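Local coordinates for protein GlcNAc-alpha-1,4-Gal-releasing endo-beta-galactosidase (Clostridium perfringens, PDB 1UPS) that probably hydrolyses internal beta-galactosidic bonds as a calcium-binding family 16 glycoside hydrolase, releasing GlcNAc-alpha-1,4-Gal from glycans, at residues Glu132-Leu137 with Ser212-Tyr217; Ser138-Gly143 with Thr174-Lys179; Asp180-Ala185 with Phe228-Glu233. One frame throughout, in Å; residues are numbered along the deposited sequence.

Contact 1: Glu132-Leu137 with Ser212-Tyr217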
loop_
_atom_site.group_PDB
_atom_site.type_symbol
_atom_site.label_atom_id
_atom_site.label_comp_id
_atom_site.label_asym_id
_atom_site.label_seq_id
_atom_site.Cartn_x
_atom_site.Cartn_y
_atom_site.Cartn_z
ATOM N N GLU A 132 3.846 2.385 -10.545
ATOM C CA GLU A 132 2.790 3.378 -10.753
ATOM C C GLU A 132 1.860 2.982 -11.882
ATOM O O GLU A 132 2.325 2.483 -12.921
ATOM C CB GLU A 132 3.438 4.742 -11.059
ATOM C CG GLU A 132 2.467 5.897 -11.317
ATOM C CD GLU A 132 3.208 7.222 -11.477
ATOM O OE1 GLU A 132 3.079 7.864 -12.559
ATOM O OE2 GLU A 132 3.929 7.630 -10.529
ATOM N N ILE A 133 0.555 3.180 -11.684
ATOM C CA ILE A 133 -0.383 3.141 -12.803
ATOM C C ILE A 133 -1.198 4.426 -12.829
ATOM O O ILE A 133 -1.308 5.139 -11.811
ATOM C CB ILE A 133 -1.324 1.903 -12.760
ATOM C CG1 ILE A 133 -2.352 2.019 -11.601
ATOM C CG2 ILE A 133 -0.480 0.588 -12.752
ATOM C CD1 ILE A 133 -3.478 0.889 -11.599
ATOM N N ARG A 134 -1.765 4.718 -13.996
ATOM C CA ARG A 134 -2.736 5.784 -14.110
ATOM C C ARG A 134 -3.982 5.103 -14.646
ATOM O O ARG A 134 -3.921 4.417 -15.662
ATOM C CB ARG A 134 -2.229 6.866 -15.072
ATOM C CG ARG A 134 -3.205 8.010 -15.295
ATOM C CD ARG A 134 -2.515 9.218 -15.974
ATOM N NE ARG A 134 -3.396 10.371 -16.157
ATOM C CZ ARG A 134 -4.126 10.603 -17.250
ATOM N NH1 ARG A 134 -4.110 9.745 -18.258
ATOM N NH2 ARG A 134 -4.880 11.707 -17.343
ATOM N N ALA A 135 -5.098 5.231 -13.931
ATOM C CA ALA A 135 -6.255 4.395 -14.229
ATOM C C ALA A 135 -7.556 5.119 -13.941
ATOM O O ALA A 135 -7.596 5.999 -13.085
ATOM C CB ALA A 135 -6.183 3.061 -13.383
ATOM N N LYS A 136 -8.616 4.725 -14.653
ATOM C CA LYS A 136 -9.980 5.177 -14.418
ATOM C C LYS A 136 -10.794 3.919 -14.105
ATOM O O LYS A 136 -10.821 2.969 -14.907
ATOM C CB LYS A 136 -10.526 5.886 -15.658
ATOM C CG LYS A 136 -12.012 6.234 -15.560
ATOM C CD LYS A 136 -12.439 7.303 -16.547
ATOM C CE LYS A 136 -12.362 6.894 -17.998
ATOM N NZ LYS A 136 -12.594 8.142 -18.850
ATOM N N LEU A 137 -11.438 3.914 -12.936
ATOM C CA LEU A 137 -12.067 2.695 -12.408
ATOM C C LEU A 137 -13.463 2.469 -12.987
ATOM O O LEU A 137 -14.047 3.375 -13.603
ATOM C CB LEU A 137 -12.145 2.754 -10.881
ATOM C CG LEU A 137 -10.834 3.055 -10.125
ATOM C CD1 LEU A 137 -11.026 2.834 -8.636
ATOM C CD2 LEU A 137 -9.685 2.222 -10.618
ATOM N N SER A 212 -14.923 8.191 -12.685
ATOM C CA SER A 212 -15.177 9.003 -13.887
ATOM C C SER A 212 -13.939 9.731 -14.416
ATOM O O SER A 212 -14.011 10.446 -15.440
ATOM C CB SER A 212 -16.297 10.021 -13.631
ATOM O OG SER A 212 -15.859 11.034 -12.740
ATOM N N GLU A 213 -12.820 9.565 -13.713
ATOM C CA GLU A 213 -11.573 10.298 -14.000
ATOM C C GLU A 213 -10.347 9.376 -13.922
ATOM O O GLU A 213 -10.324 8.422 -13.145
ATOM C CB GLU A 213 -11.384 11.415 -12.962
ATOM C CG GLU A 213 -12.507 12.443 -12.946
ATOM C CD GLU A 213 -12.582 13.255 -11.658
ATOM O OE1 GLU A 213 -13.508 14.088 -11.574
ATOM O OE2 GLU A 213 -11.743 13.068 -10.741
ATOM N N TYR A 214 -9.307 9.693 -14.691
ATOM C CA TYR A 214 -8.022 9.039 -14.487
ATOM C C TYR A 214 -7.354 9.636 -13.254
ATOM O O TYR A 214 -7.317 10.878 -13.099
ATOM C CB TYR A 214 -7.102 9.245 -15.684
ATOM C CG TYR A 214 -7.458 8.348 -16.833
ATOM C CD1 TYR A 214 -6.970 7.033 -16.899
ATOM C CD2 TYR A 214 -8.306 8.801 -17.843
ATOM C CE1 TYR A 214 -7.294 6.196 -17.996
ATOM C CE2 TYR A 214 -8.640 7.985 -18.925
ATOM C CZ TYR A 214 -8.147 6.677 -18.986
ATOM O OH TYR A 214 -8.497 5.880 -20.063
ATOM N N HIS A 215 -6.839 8.752 -12.393
ATOM C CA HIS A 215 -5.998 9.155 -11.264
ATOM C C HIS A 215 -4.756 8.284 -11.208
ATOM O O HIS A 215 -4.693 7.258 -11.877
ATOM C CB HIS A 215 -6.790 9.136 -9.954
ATOM C CG HIS A 215 -7.820 10.212 -9.907
ATOM N ND1 HIS A 215 -7.536 11.482 -9.448
ATOM C CD2 HIS A 215 -9.092 10.252 -10.373
ATOM C CE1 HIS A 215 -8.611 12.244 -9.582
ATOM N NE2 HIS A 215 -9.567 11.524 -10.146
ATOM N N ILE A 216 -3.750 8.737 -10.467
ATOM C CA ILE A 216 -2.482 8.031 -10.397
ATOM C C ILE A 216 -2.404 7.300 -9.055
ATOM O O ILE A 216 -2.613 7.899 -7.990
ATOM C CB ILE A 216 -1.267 9.024 -10.607
ATOM C CG1 ILE A 216 -1.341 9.675 -12.005
ATOM C CG2 ILE A 216 0.051 8.293 -10.477
ATOM C CD1 ILE A 216 -0.189 10.664 -12.324
ATOM N N TYR A 217 -2.094 6.007 -9.126
ATOM C CA TYR A 217 -1.926 5.148 -7.955
ATOM C C TYR A 217 -0.506 4.615 -7.987
ATOM O O TYR A 217 -0.045 4.127 -9.016
ATOM C CB TYR A 217 -2.915 3.960 -8.018
ATOM C CG TYR A 217 -4.361 4.423 -8.090
ATOM C CD1 TYR A 217 -5.009 4.569 -9.319
ATOM C CD2 TYR A 217 -5.068 4.730 -6.925
ATOM C CE1 TYR A 217 -6.359 4.994 -9.386
ATOM C CE2 TYR A 217 -6.401 5.157 -6.973
ATOM C CZ TYR A 217 -7.029 5.294 -8.215
ATOM O OH TYR A 217 -8.334 5.721 -8.269
HETATM O O HOH W 1 -9.212 6.413 -10.811
#
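Two antiparallel strands of one sheet in the glycoside hydrolase family 16 beta-sandwich meet here, their short segments 4.7 Å apart at closest approach between axes. I133 pairs with Y217 and A135 with H215 as hydrogen-bonded pairs, and R134 faces I216 between them as the non-hydrogen-bonded pair. All four bonds, I133 N to Y217 O, Y217 N to I133 O, A135 N to H215 O and H215 N to A135 O, measure 2.9 Å. Three run nearly along the C=O axis, but H215 N approaches A135 O from 32° above the carbonyl plane. A135 O is also hydrogen-bonded to water 1, at 2.8 Å, and that water is bonded in turn to Y217 OH, so the water ties the tyrosine tip to the neighbouring strand.

On the face carrying R134 and I216, the Y214 ring lies between two side chains. K136 CB stands over one face as a CH-pi contact, 3.9 Å from the centroid and 8° off the normal. R134 NH1 lies over the opposite face, the guanidinium plane only 11° from the ring plane. The guanidinium is displaced toward the root of the tyrosine, with R134 CZ 3.6 Å from Y214 CB. An extended chain brings it there; NH1 forms a salt bridge with the calcium ligand D272, while Y214 OH bonds to S73 OG.

Within the second segment H215 NE2 donates to the anti lone pair of E213 OE2 at 2.7 Å, practically in the imidazole plane. Since H215 ND1 also has a carboxylate partner, D231, the two acids would be expected to favour a doubly protonated, positively charged imidazole.

Contact 2: Ser138-Gly143 with Thr174-Lys179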
loop_
_atom_site.group_PDB
_atom_site.type_symbol
_atom_site.label_atom_id
_atom_site.label_comp_id
_atom_site.label_asym_id
_atom_site.label_seq_id
_atom_site.Cartn_x
_atom_site.Cartn_y
_atom_site.Cartn_z
ATOM N N SER A 138 -13.977 1.248 -12.816
ATOM C CA SER A 138 -15.302 0.920 -13.328
ATOM C C SER A 138 -16.372 1.876 -12.834
ATOM O O SER A 138 -16.395 2.208 -11.657
ATOM C CB SER A 138 -15.701 -0.495 -12.891
ATOM O OG SER A 138 -17.004 -0.807 -13.392
ATOM N N ASN A 139 -17.269 2.295 -13.737
ATOM C CA ASN A 139 -18.430 3.105 -13.339
ATOM C C ASN A 139 -19.744 2.305 -13.304
ATOM O O ASN A 139 -20.832 2.889 -13.236
ATOM C CB ASN A 139 -18.560 4.355 -14.261
ATOM C CG ASN A 139 -19.008 4.013 -15.677
ATOM O OD1 ASN A 139 -19.234 2.853 -16.027
ATOM N ND2 ASN A 139 -19.154 5.062 -16.521
ATOM N N THR A 140 -19.654 0.971 -13.347
ATOM C CA THR A 140 -20.875 0.137 -13.419
ATOM C C THR A 140 -21.675 0.123 -12.128
ATOM O O THR A 140 -22.892 -0.133 -12.149
ATOM C CB THR A 140 -20.550 -1.340 -13.761
ATOM O OG1 THR A 140 -19.641 -1.889 -12.785
ATOM C CG2 THR A 140 -19.835 -1.463 -15.104
ATOM N N GLY A 141 -20.984 0.337 -11.008
ATOM C CA GLY A 141 -21.543 0.042 -9.698
ATOM C C GLY A 141 -21.837 -1.442 -9.507
ATOM O O GLY A 141 -21.375 -2.274 -10.291
ATOM N N GLY A 142 -22.611 -1.761 -8.462
ATOM C CA GLY A 142 -22.986 -3.144 -8.155
ATOM C C GLY A 142 -21.812 -3.982 -7.651
ATOM O O GLY A 142 -20.767 -3.440 -7.310
ATOM N N GLY A 143 -21.974 -5.305 -7.625
ATOM C CA GLY A 143 -20.922 -6.190 -7.115
ATOM C C GLY A 143 -19.751 -6.368 -8.074
ATOM O O GLY A 143 -19.927 -6.424 -9.300
ATOM N N THR A 174 -10.063 -1.768 -5.248
ATOM C CA THR A 174 -11.269 -0.955 -5.049
ATOM C C THR A 174 -12.555 -1.596 -5.591
ATOM O O THR A 174 -12.612 -2.021 -6.749
ATOM C CB THR A 174 -11.038 0.421 -5.668
ATOM O OG1 THR A 174 -9.842 0.985 -5.070
ATOM C CG2 THR A 174 -12.182 1.384 -5.288
ATOM N N PHE A 175 -13.588 -1.639 -4.756
ATOM C CA PHE A 175 -14.900 -2.212 -5.145
ATOM C C PHE A 175 -15.683 -1.259 -6.020
ATOM O O PHE A 175 -15.670 -0.054 -5.766
ATOM C CB PHE A 175 -15.769 -2.465 -3.921
ATOM C CG PHE A 175 -15.346 -3.649 -3.075
ATOM C CD1 PHE A 175 -16.264 -4.230 -2.212
ATOM C CD2 PHE A 175 -14.042 -4.162 -3.136
ATOM C CE1 PHE A 175 -15.896 -5.336 -1.419
ATOM C CE2 PHE A 175 -13.662 -5.252 -2.345
ATOM C CZ PHE A 175 -14.606 -5.827 -1.472
ATOM N N PHE A 176 -16.421 -1.794 -6.997
ATOM C CA PHE A 176 -17.308 -0.977 -7.846
ATOM C C PHE A 176 -18.348 -0.199 -7.014
ATOM O O PHE A 176 -18.760 0.895 -7.407
ATOM C CB PHE A 176 -18.140 -1.832 -8.823
ATOM C CG PHE A 176 -17.342 -2.699 -9.779
ATOM C CD1 PHE A 176 -15.988 -2.492 -10.016
ATOM C CD2 PHE A 176 -17.996 -3.744 -10.450
ATOM C CE1 PHE A 176 -15.279 -3.324 -10.904
ATOM C CE2 PHE A 176 -17.299 -4.580 -11.337
ATOM C CZ PHE A 176 -15.943 -4.375 -11.559
ATOM N N SER A 177 -18.773 -0.778 -5.886
ATOM C CA SER A 177 -19.854 -0.195 -5.069
ATOM C C SER A 177 -19.407 0.910 -4.084
ATOM O O SER A 177 -20.248 1.531 -3.393
ATOM C CB SER A 177 -20.590 -1.308 -4.313
ATOM O OG SER A 177 -19.801 -1.832 -3.257
ATOM N N LYS A 178 -18.107 1.163 -4.032
ATOM C CA LYS A 178 -17.547 2.075 -3.034
ATOM C C LYS A 178 -16.751 3.169 -3.762
ATOM O O LYS A 178 -15.517 3.198 -3.740
ATOM C CB LYS A 178 -16.704 1.298 -2.016
ATOM C CG LYS A 178 -17.525 0.238 -1.245
ATOM C CD LYS A 178 -16.624 -0.631 -0.331
ATOM C CE LYS A 178 -17.411 -1.766 0.328
ATOM N NZ LYS A 178 -16.546 -2.703 1.162
ATOM N N LYS A 179 -17.487 4.048 -4.439
ATOM C CA LYS A 179 -16.916 4.868 -5.522
ATOM C C LYS A 179 -15.952 5.957 -5.060
ATOM O O LYS A 179 -15.205 6.500 -5.880
ATOM C CB LYS A 179 -18.034 5.507 -6.364
HETATM O O HOH W 2 -18.544 1.789 -10.018
HETATM O O HOH W 3 -18.610 -3.692 -5.647
#
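T174 opens the segment 174-179 without touching 138-143, yet the two are coupled through Q146, whose NE2 donates to T174 O and whose OE1 accepts from S138 N. F175 begins a type I beta turn, closed by the bond from K178 N to F175 O at 3.2 Å.

F176, the second residue of that turn, carries the contact. With CG anti to its carbonyl carbon (chi1 -58°), its ring enters the curve of 138-143. S138 lies over one face: its CB is 3.5 Å from F176 CE1, and its OG, anti to the backbone N, stands above the ring centre. T140 OG1 approaches obliquely, 3.4 Å from F176 CD2. The two hydroxyls, S138 OG and T140 OG1, are hydrogen-bonded to each other at 2.9 Å, which ties together the two side chains that meet the ring. At the root of the ring, G142 O lies 3.4 Å from F176 CB.

No direct hydrogen bond joins the two segments; waters do so instead. F176 O accepts from water 2 at 2.8 Å, and the same water donates to S138 O and accepts from G141 N. S177 N then donates to water 3 at 2.9 Å, and this water is also hydrogen-bonded to G142 O.

K178 closes the turn and sends its amine away to a salt bridge with E202. A phenylalanine held in a water-bridged, glycine-containing bend thus joins two strand-connecting loops of the beta-sandwich, one crossing between the sheets and the other linking neighbouring strands.

Contact 3: Asp180-Ala185 with Phe228-Glu233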
loop_
_atom_site.group_PDB
_atom_site.type_symbol
_atom_site.label_atom_id
_atom_site.label_comp_id
_atom_site.label_asym_id
_atom_site.label_seq_id
_atom_site.Cartn_x
_atom_site.Cartn_y
_atom_site.Cartn_z
ATOM N N ASP A 180 -15.927 6.237 -3.769
ATOM C CA ASP A 180 -15.006 7.270 -3.261
ATOM C C ASP A 180 -13.777 6.701 -2.542
ATOM O O ASP A 180 -13.024 7.467 -1.926
ATOM C CB ASP A 180 -15.729 8.277 -2.362
ATOM C CG ASP A 180 -16.462 7.634 -1.182
ATOM O OD1 ASP A 180 -16.462 6.384 -1.015
ATOM O OD2 ASP A 180 -17.089 8.337 -0.358
ATOM N N THR A 181 -13.556 5.384 -2.645
ATOM C CA THR A 181 -12.466 4.739 -1.882
ATOM C C THR A 181 -11.282 4.313 -2.734
ATOM O O THR A 181 -11.356 4.280 -3.966
ATOM C CB THR A 181 -12.967 3.477 -1.129
ATOM O OG1 THR A 181 -13.388 2.497 -2.100
ATOM C CG2 THR A 181 -14.213 3.774 -0.256
ATOM N N TRP A 182 -10.186 4.001 -2.040
ATOM C CA TRP A 182 -9.064 3.270 -2.612
ATOM C C TRP A 182 -8.760 2.167 -1.588
ATOM O O TRP A 182 -8.276 2.431 -0.481
ATOM C CB TRP A 182 -7.841 4.193 -2.841
ATOM C CG TRP A 182 -6.603 3.454 -3.320
ATOM C CD1 TRP A 182 -6.530 2.146 -3.778
ATOM C CD2 TRP A 182 -5.263 3.971 -3.391
ATOM N NE1 TRP A 182 -5.231 1.837 -4.122
ATOM C CE2 TRP A 182 -4.436 2.933 -3.898
ATOM C CE3 TRP A 182 -4.678 5.219 -3.100
ATOM C CZ2 TRP A 182 -3.059 3.095 -4.102
ATOM C CZ3 TRP A 182 -3.303 5.371 -3.289
ATOM C CH2 TRP A 182 -2.514 4.316 -3.800
ATOM N N ARG A 183 -9.088 0.936 -1.967
ATOM C CA ARG A 183 -8.851 -0.238 -1.138
ATOM C C ARG A 183 -7.432 -0.752 -1.357
ATOM O O ARG A 183 -7.018 -0.978 -2.494
ATOM C CB ARG A 183 -9.853 -1.332 -1.527
ATOM C CG ARG A 183 -9.813 -2.556 -0.622
ATOM C CD ARG A 183 -10.994 -3.510 -0.912
ATOM N NE ARG A 183 -10.936 -4.785 -0.196
ATOM C CZ ARG A 183 -11.779 -5.168 0.764
ATOM N NH1 ARG A 183 -12.751 -4.365 1.204
ATOM N NH2 ARG A 183 -11.624 -6.366 1.324
ATOM N N ILE A 184 -6.712 -0.949 -0.254
ATOM C CA ILE A 184 -5.323 -1.426 -0.261
ATOM C C ILE A 184 -5.248 -2.555 0.771
ATOM O O ILE A 184 -5.829 -2.445 1.868
ATOM C CB ILE A 184 -4.357 -0.287 0.133
ATOM C CG1 ILE A 184 -4.376 0.839 -0.897
ATOM C CG2 ILE A 184 -2.901 -0.809 0.256
ATOM C CD1 ILE A 184 -3.819 2.180 -0.365
ATOM N N ALA A 185 -4.556 -3.644 0.429
ATOM C CA ALA A 185 -4.450 -4.783 1.359
ATOM C C ALA A 185 -3.127 -5.521 1.191
ATOM O O ALA A 185 -2.447 -5.361 0.180
ATOM C CB ALA A 185 -5.645 -5.763 1.172
ATOM N N PHE A 228 2.150 4.091 -0.201
ATOM C CA PHE A 228 1.159 4.219 -1.270
ATOM C C PHE A 228 0.797 5.678 -1.505
ATOM O O PHE A 228 0.540 6.391 -0.549
ATOM C CB PHE A 228 -0.086 3.417 -0.886
ATOM C CG PHE A 228 0.205 1.958 -0.684
ATOM C CD1 PHE A 228 0.150 1.074 -1.756
ATOM C CD2 PHE A 228 0.579 1.489 0.567
ATOM C CE1 PHE A 228 0.455 -0.300 -1.571
ATOM C CE2 PHE A 228 0.882 0.126 0.770
ATOM C CZ PHE A 228 0.818 -0.753 -0.304
ATOM N N TYR A 229 0.776 6.090 -2.780
ATOM C CA TYR A 229 0.588 7.493 -3.175
ATOM C C TYR A 229 -0.595 7.642 -4.123
ATOM O O TYR A 229 -0.730 6.868 -5.078
ATOM C CB TYR A 229 1.847 8.022 -3.889
ATOM C CG TYR A 229 3.070 8.016 -3.017
ATOM C CD1 TYR A 229 3.441 9.157 -2.300
ATOM C CD2 TYR A 229 3.851 6.858 -2.886
ATOM C CE1 TYR A 229 4.565 9.140 -1.476
ATOM C CE2 TYR A 229 4.955 6.833 -2.063
ATOM C CZ TYR A 229 5.313 7.983 -1.368
ATOM O OH TYR A 229 6.424 7.957 -0.541
ATOM N N TYR A 230 -1.448 8.625 -3.841
ATOM C CA TYR A 230 -2.598 8.947 -4.690
ATOM C C TYR A 230 -2.358 10.309 -5.287
ATOM O O TYR A 230 -2.210 11.287 -4.545
ATOM C CB TYR A 230 -3.871 9.006 -3.855
ATOM C CG TYR A 230 -5.141 9.379 -4.626
ATOM C CD1 TYR A 230 -5.800 8.425 -5.417
ATOM C CD2 TYR A 230 -5.705 10.666 -4.516
ATOM C CE1 TYR A 230 -6.981 8.728 -6.094
ATOM C CE2 TYR A 230 -6.895 10.997 -5.202
ATOM C CZ TYR A 230 -7.533 10.014 -5.975
ATOM O OH TYR A 230 -8.696 10.307 -6.656
ATOM N N ASP A 231 -2.328 10.379 -6.621
ATOM C CA ASP A 231 -2.006 11.630 -7.317
ATOM C C ASP A 231 -0.775 12.290 -6.698
ATOM O O ASP A 231 -0.759 13.504 -6.428
ATOM C CB ASP A 231 -3.220 12.565 -7.317
ATOM C CG ASP A 231 -4.330 12.046 -8.191
ATOM O OD1 ASP A 231 -5.453 12.591 -8.124
ATOM O OD2 ASP A 231 -4.152 11.083 -8.971
ATOM N N ASN A 232 0.245 11.464 -6.478
ATOM C CA ASN A 232 1.572 11.897 -6.005
ATOM C C ASN A 232 1.675 12.335 -4.547
ATOM O O ASN A 232 2.692 12.934 -4.164
ATOM C CB ASN A 232 2.164 13.002 -6.914
ATOM C CG ASN A 232 2.316 12.557 -8.353
ATOM O OD1 ASN A 232 2.533 11.366 -8.627
ATOM N ND2 ASN A 232 2.222 13.518 -9.295
ATOM N N GLU A 233 0.630 12.087 -3.754
ATOM C CA GLU A 233 0.623 12.448 -2.329
ATOM C C GLU A 233 0.457 11.204 -1.450
ATOM O O GLU A 233 -0.393 10.336 -1.723
ATOM C CB GLU A 233 -0.495 13.455 -2.005
ATOM C CG GLU A 233 -0.529 13.856 -0.520
ATOM C CD GLU A 233 -1.588 14.904 -0.182
ATOM O OE1 GLU A 233 -2.761 14.513 0.092
ATOM O OE2 GLU A 233 -1.237 16.117 -0.175
#
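D231 OD1 is held by one hydrogen bond, from H215 ND1, and OD2 of the same carboxylate takes a second from the backbone N of I216, so that two bonds grip the group, one on each oxygen. D231 sits in the type I' turn from Y230 to E233, a tight hairpin in which Y230 N donates to E233 O at 2.9 Å and E233 N returns a bond to Y230 O at 3.1 Å.

No hydrogen bond spans the two segments; they meet through apolar side chains. W182, its CG anti to the backbone N (chi1 175°), reaches across with the six-membered end of its indole. W182 CH2 lies 3.4 Å from Y229 O, and W182 CZ3 rests 3.7 Å from Y230 CB as the tryptophan and tyrosine side chains run alongside one another, pointing opposite ways. W182 CH2 also touches F228 CB at 3.9 Å.

The axes of strands 181-185 and 228-230 come no closer than 10.5 Å and run at 168°, nearly antiparallel. This separation is that of facing sheets, and the strands indeed belong to the two different sheets of the family 16 beta-sandwich, so the contact lies in the apolar interior between them.

I184 uses both of its branches. I184 CG2, anti to its backbone N, sits over the F228 ring as a CH-pi contact, 3.8 Å from the centroid and 11° off the normal. I184 CD1 lies over the indole face of W182, 3.6 Å above the plane, and also reaches the root of F228. The indole meets further rings from the other sheet, Y217 edge-to-face and F235 with its plane nearly parallel. W182 NE1 is spent on I171 O, and Y230 OH on S207 O.

How the contacts relate
Contacts 1 and 3 have centres about 10 Å apart and share one sheet, in which strands 215-221 and 225-230 are neighbours; a probable hydrogen bond from I216 N to D231 OD2 at 2.8 Å joins them there. Across the interior, Y217 CD2 lies 3.6 Å from W182 CE2. Contact 2, about 14 Å centre to centre from contact 1 and nested inside its loop, continues directly from L137, whose CD1 packs 3.8 Å from T174 CB. It meets contact 3 through a probable hydrogen bond between T174 OG1 and R183 N at 3.2 Å. In contact 1 the nearest atom of the R134 side chain is about 7 Å from the calcium ion; contacts 2 and 3 lie away from that metal site.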